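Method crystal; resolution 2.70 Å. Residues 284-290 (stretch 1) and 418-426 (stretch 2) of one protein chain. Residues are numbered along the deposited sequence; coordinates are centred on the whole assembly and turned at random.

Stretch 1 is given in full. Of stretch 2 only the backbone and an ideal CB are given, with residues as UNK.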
# COMPACT_ATOMS: atom_id res chain seq x y z
N PHE B 284 -6.79 34.07 16.35
CA PHE B 284 -6.64 35.11 15.33
C PHE B 284 -6.89 36.46 15.98
O PHE B 284 -7.92 36.69 16.59
CB PHE B 284 -7.60 34.91 14.15
CG PHE B 284 -7.20 33.81 13.21
CD1 PHE B 284 -6.31 34.05 12.17
CD2 PHE B 284 -7.74 32.54 13.34
CE1 PHE B 284 -5.95 33.03 11.29
CE2 PHE B 284 -7.39 31.52 12.46
CZ PHE B 284 -6.49 31.77 11.44
N GLU B 285 -5.89 37.33 15.90
CA GLU B 285 -5.93 38.66 16.48
C GLU B 285 -6.79 39.61 15.69
O GLU B 285 -7.06 39.37 14.51
CB GLU B 285 -4.52 39.23 16.53
CG GLU B 285 -3.59 38.59 17.54
CD GLU B 285 -2.17 39.07 17.38
OE1 GLU B 285 -1.93 40.28 17.60
OE2 GLU B 285 -1.31 38.26 16.96
N MSE B 286 -7.14 40.74 16.32
CA MSE B 286 -7.83 41.85 15.67
C MSE B 286 -6.84 42.49 14.68
O MSE B 286 -5.62 42.32 14.85
CB MSE B 286 -8.32 42.86 16.71
CG MSE B 286 -9.28 42.24 17.70
SE MSE B 286 -10.83 41.46 16.85
CE MSE B 286 -11.78 43.01 16.31
N ALA B 287 -7.33 43.23 13.68
CA ALA B 287 -6.48 43.86 12.66
C ALA B 287 -5.40 44.76 13.24
O ALA B 287 -4.37 44.92 12.58
CB ALA B 287 -7.32 44.64 11.68
N ASP B 288 -5.58 45.27 14.47
CA ASP B 288 -4.62 46.17 15.14
C ASP B 288 -3.70 45.44 16.11
O ASP B 288 -3.02 46.06 16.93
CB ASP B 288 -5.39 47.27 15.90
CG ASP B 288 -6.21 46.75 17.08
OD1 ASP B 288 -6.52 45.55 17.10
OD2 ASP B 288 -6.56 47.56 17.96
N GLY B 289 -3.71 44.13 16.06
CA GLY B 289 -2.85 43.37 16.95
C GLY B 289 -3.36 43.24 18.37
O GLY B 289 -2.59 42.90 19.27
N THR B 290 -4.66 43.48 18.59
CA THR B 290 -5.37 43.37 19.85
C THR B 290 -5.96 41.96 19.92
O THR B 290 -6.27 41.41 18.86
CB THR B 290 -6.42 44.50 19.86
OG1 THR B 290 -5.80 45.64 20.45
CG2 THR B 290 -7.76 44.16 20.53
N UNK B 418 6.72 38.80 9.42
CA UNK B 418 5.50 38.01 9.19
C UNK B 418 4.24 38.85 9.55
O UNK B 418 3.24 38.82 8.81
CB UNK B 418 5.54 36.72 10.02
N UNK B 419 4.32 39.61 10.65
CA UNK B 419 3.24 40.49 11.09
C UNK B 419 3.12 41.71 10.18
O UNK B 419 2.01 42.13 9.85
CB UNK B 419 3.47 40.93 12.54
N UNK B 420 4.25 42.30 9.78
CA UNK B 420 4.23 43.45 8.88
C UNK B 420 3.53 43.11 7.57
O UNK B 420 2.80 43.95 7.06
CB UNK B 420 5.65 43.94 8.60
N UNK B 421 3.68 41.85 7.08
CA UNK B 421 3.11 41.54 5.78
C UNK B 421 1.59 41.37 5.79
O UNK B 421 1.02 41.31 4.70
CB UNK B 421 3.76 40.26 5.24
N UNK B 422 0.94 41.38 6.98
CA UNK B 422 -0.52 41.29 7.12
C UNK B 422 -1.07 42.54 7.86
O UNK B 422 -2.18 42.50 8.43
CB UNK B 422 -0.90 40.01 7.87
N UNK B 423 -0.28 43.61 7.87
CA UNK B 423 -0.64 44.87 8.52
C UNK B 423 -0.75 44.86 10.03
O UNK B 423 -1.40 45.75 10.61
CB UNK B 423 -1.98 45.35 7.96
N UNK B 424 -0.14 43.87 10.68
CA UNK B 424 -0.16 43.74 12.15
C UNK B 424 0.97 44.56 12.77
O UNK B 424 2.08 44.56 12.26
CB UNK B 424 -0.04 42.27 12.57
N UNK B 425 0.70 45.31 13.87
CA UNK B 425 1.77 46.10 14.49
C UNK B 425 2.88 45.20 15.07
O UNK B 425 2.66 44.05 15.40
CB UNK B 425 1.19 46.99 15.59
N UNK B 426 4.08 45.74 15.16
CA UNK B 426 5.24 45.00 15.65
C UNK B 426 5.12 44.59 17.12
O UNK B 426 4.56 45.31 17.95
CB UNK B 426 6.50 45.84 15.46

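Stretch 1 presents a compact target: a type I turn from Met286 to Gly289, closed by Gly289 N bonding to Met286 O at 2.9 Å, with the carboxylate of Glu285 beside it. Any partner must deal with a cluster of carbonyl oxygens, a glycine with no side chain and one negative charge.

Position 418 lies in helix, its CB out of reach of stretch 1. Nothing visible restricts it beyond helical preference, so many residues would serve; the deposited one is Ile418, which makes no contact here.

Position 419 is different. It is also helical, and its CB points toward stretch 1, yet no atom of stretch 1 lies within 5.5 Å of that CB. A short side chain would stop in the gap. The nearby carboxylate of Glu285 asks for a long, positively charged one, so lysine or arginine would be reasonable. The residue is Arg419. Its NH2 lies 2.6 Å from Glu285 OE2 and also 2.6 Å from Glu285 OE1, forming a salt bridge whose two hydrogen bonds are both weak, with N-H...acceptor angles of 121° and 133°. The oxygens are close, but the N-H bonds are poorly directed at them. A second nitrogen makes arginine especially useful: Arg419 NH1 reaches the backbone of position 425, a very short 2.4 Å from its O, so one side chain ties the carboxylate to its own loop.

Positions 420 and 421 have CB atoms out of reach, and stretch 1 offers them no instruction; polar residues would be acceptable. They are Gln420 and Arg421. Position 422 is likewise remote, with many choices open, and is Val422.

At 423 phi is 67° and psi 20°, which favours glycine, with asparagine a common alternative. The position ends a type I turn from Gln420, and an ideal CB would point sideways, 5.2 Å from Ala287 O, so the backbone rather than a clash sets the preference. It is Gly423, whose N bonds to Gln420 O at 3.2 Å.

Position 424 and Gly289 form the closest pair of CA atoms across the two stretches, 5.5 Å apart. Its CB points sideways, but a branched or flexible hydrophobic chain could swing in beside the turn; leucine, isoleucine or methionine would be plausible. Leu424 does this: its end comes nearer, CD2 sitting 3.5 Å from Met286 O, 3.6 Å from Ala287 O and 3.6 Å from Gly289 N. The methyl packs against the backbone of the turn, whose Met286 and Ala287 side chains point away.

At position 425 (phi -65°, psi 154°) the CA-to-CB bond points toward stretch 1, the ideal CB 4.5 Å from Asp288 O. Proline, alanine or another compact residue would suit. In Pro425, CG comes to 3.1 Å from Asp288 O and CD to 3.7 Å from Gly289 N. The fit depends on Gly289: an ideal CB there would lie 2.7 Å from Pro425 CG, a clash.

Position 426 is out of reach, free to be polar, and is Asp426.

Stretch 2 418-426: IRQRVGLPD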
# COMPACT_ATOMS: atom_id res chain seq x y z
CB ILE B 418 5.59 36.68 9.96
CG1 ILE B 418 6.76 35.81 9.44
CG2 ILE B 418 4.28 35.90 9.98
CD1 ILE B 418 6.89 35.66 7.93
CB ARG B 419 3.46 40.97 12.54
CG ARG B 419 3.90 39.91 13.52
CD ARG B 419 3.73 40.47 14.90
NE ARG B 419 2.49 39.96 15.45
CZ ARG B 419 1.51 40.69 15.94
NH1 ARG B 419 1.64 42.00 16.04
NH2 ARG B 419 0.41 40.13 16.37
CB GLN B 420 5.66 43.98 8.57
CG GLN B 420 6.26 44.89 9.65
CD GLN B 420 7.76 45.12 9.48
OE1 GLN B 420 8.57 44.99 10.45
NE2 GLN B 420 8.17 45.49 8.24
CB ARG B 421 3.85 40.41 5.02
CG ARG B 421 3.38 39.07 5.28
CD ARG B 421 2.44 38.45 4.28
NE ARG B 421 2.58 37.02 4.54
CZ ARG B 421 3.14 36.18 3.69
NH1 ARG B 421 3.41 36.57 2.44
NH2 ARG B 421 3.39 34.93 4.05
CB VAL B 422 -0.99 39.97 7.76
CG1 VAL B 422 -0.72 38.80 6.82
CG2 VAL B 422 -0.35 39.74 9.13
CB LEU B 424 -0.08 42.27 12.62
CG LEU B 424 -1.38 41.46 12.54
CD1 LEU B 424 -1.14 40.02 12.90
CD2 LEU B 424 -2.46 42.04 13.47
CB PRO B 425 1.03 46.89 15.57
CG PRO B 425 -0.14 46.09 15.90
CD PRO B 425 -0.56 45.43 14.62
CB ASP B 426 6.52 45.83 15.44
CG ASP B 426 7.01 45.83 14.00
OD1 ASP B 426 6.35 45.18 13.13
OD2 ASP B 426 8.07 46.46 13.73
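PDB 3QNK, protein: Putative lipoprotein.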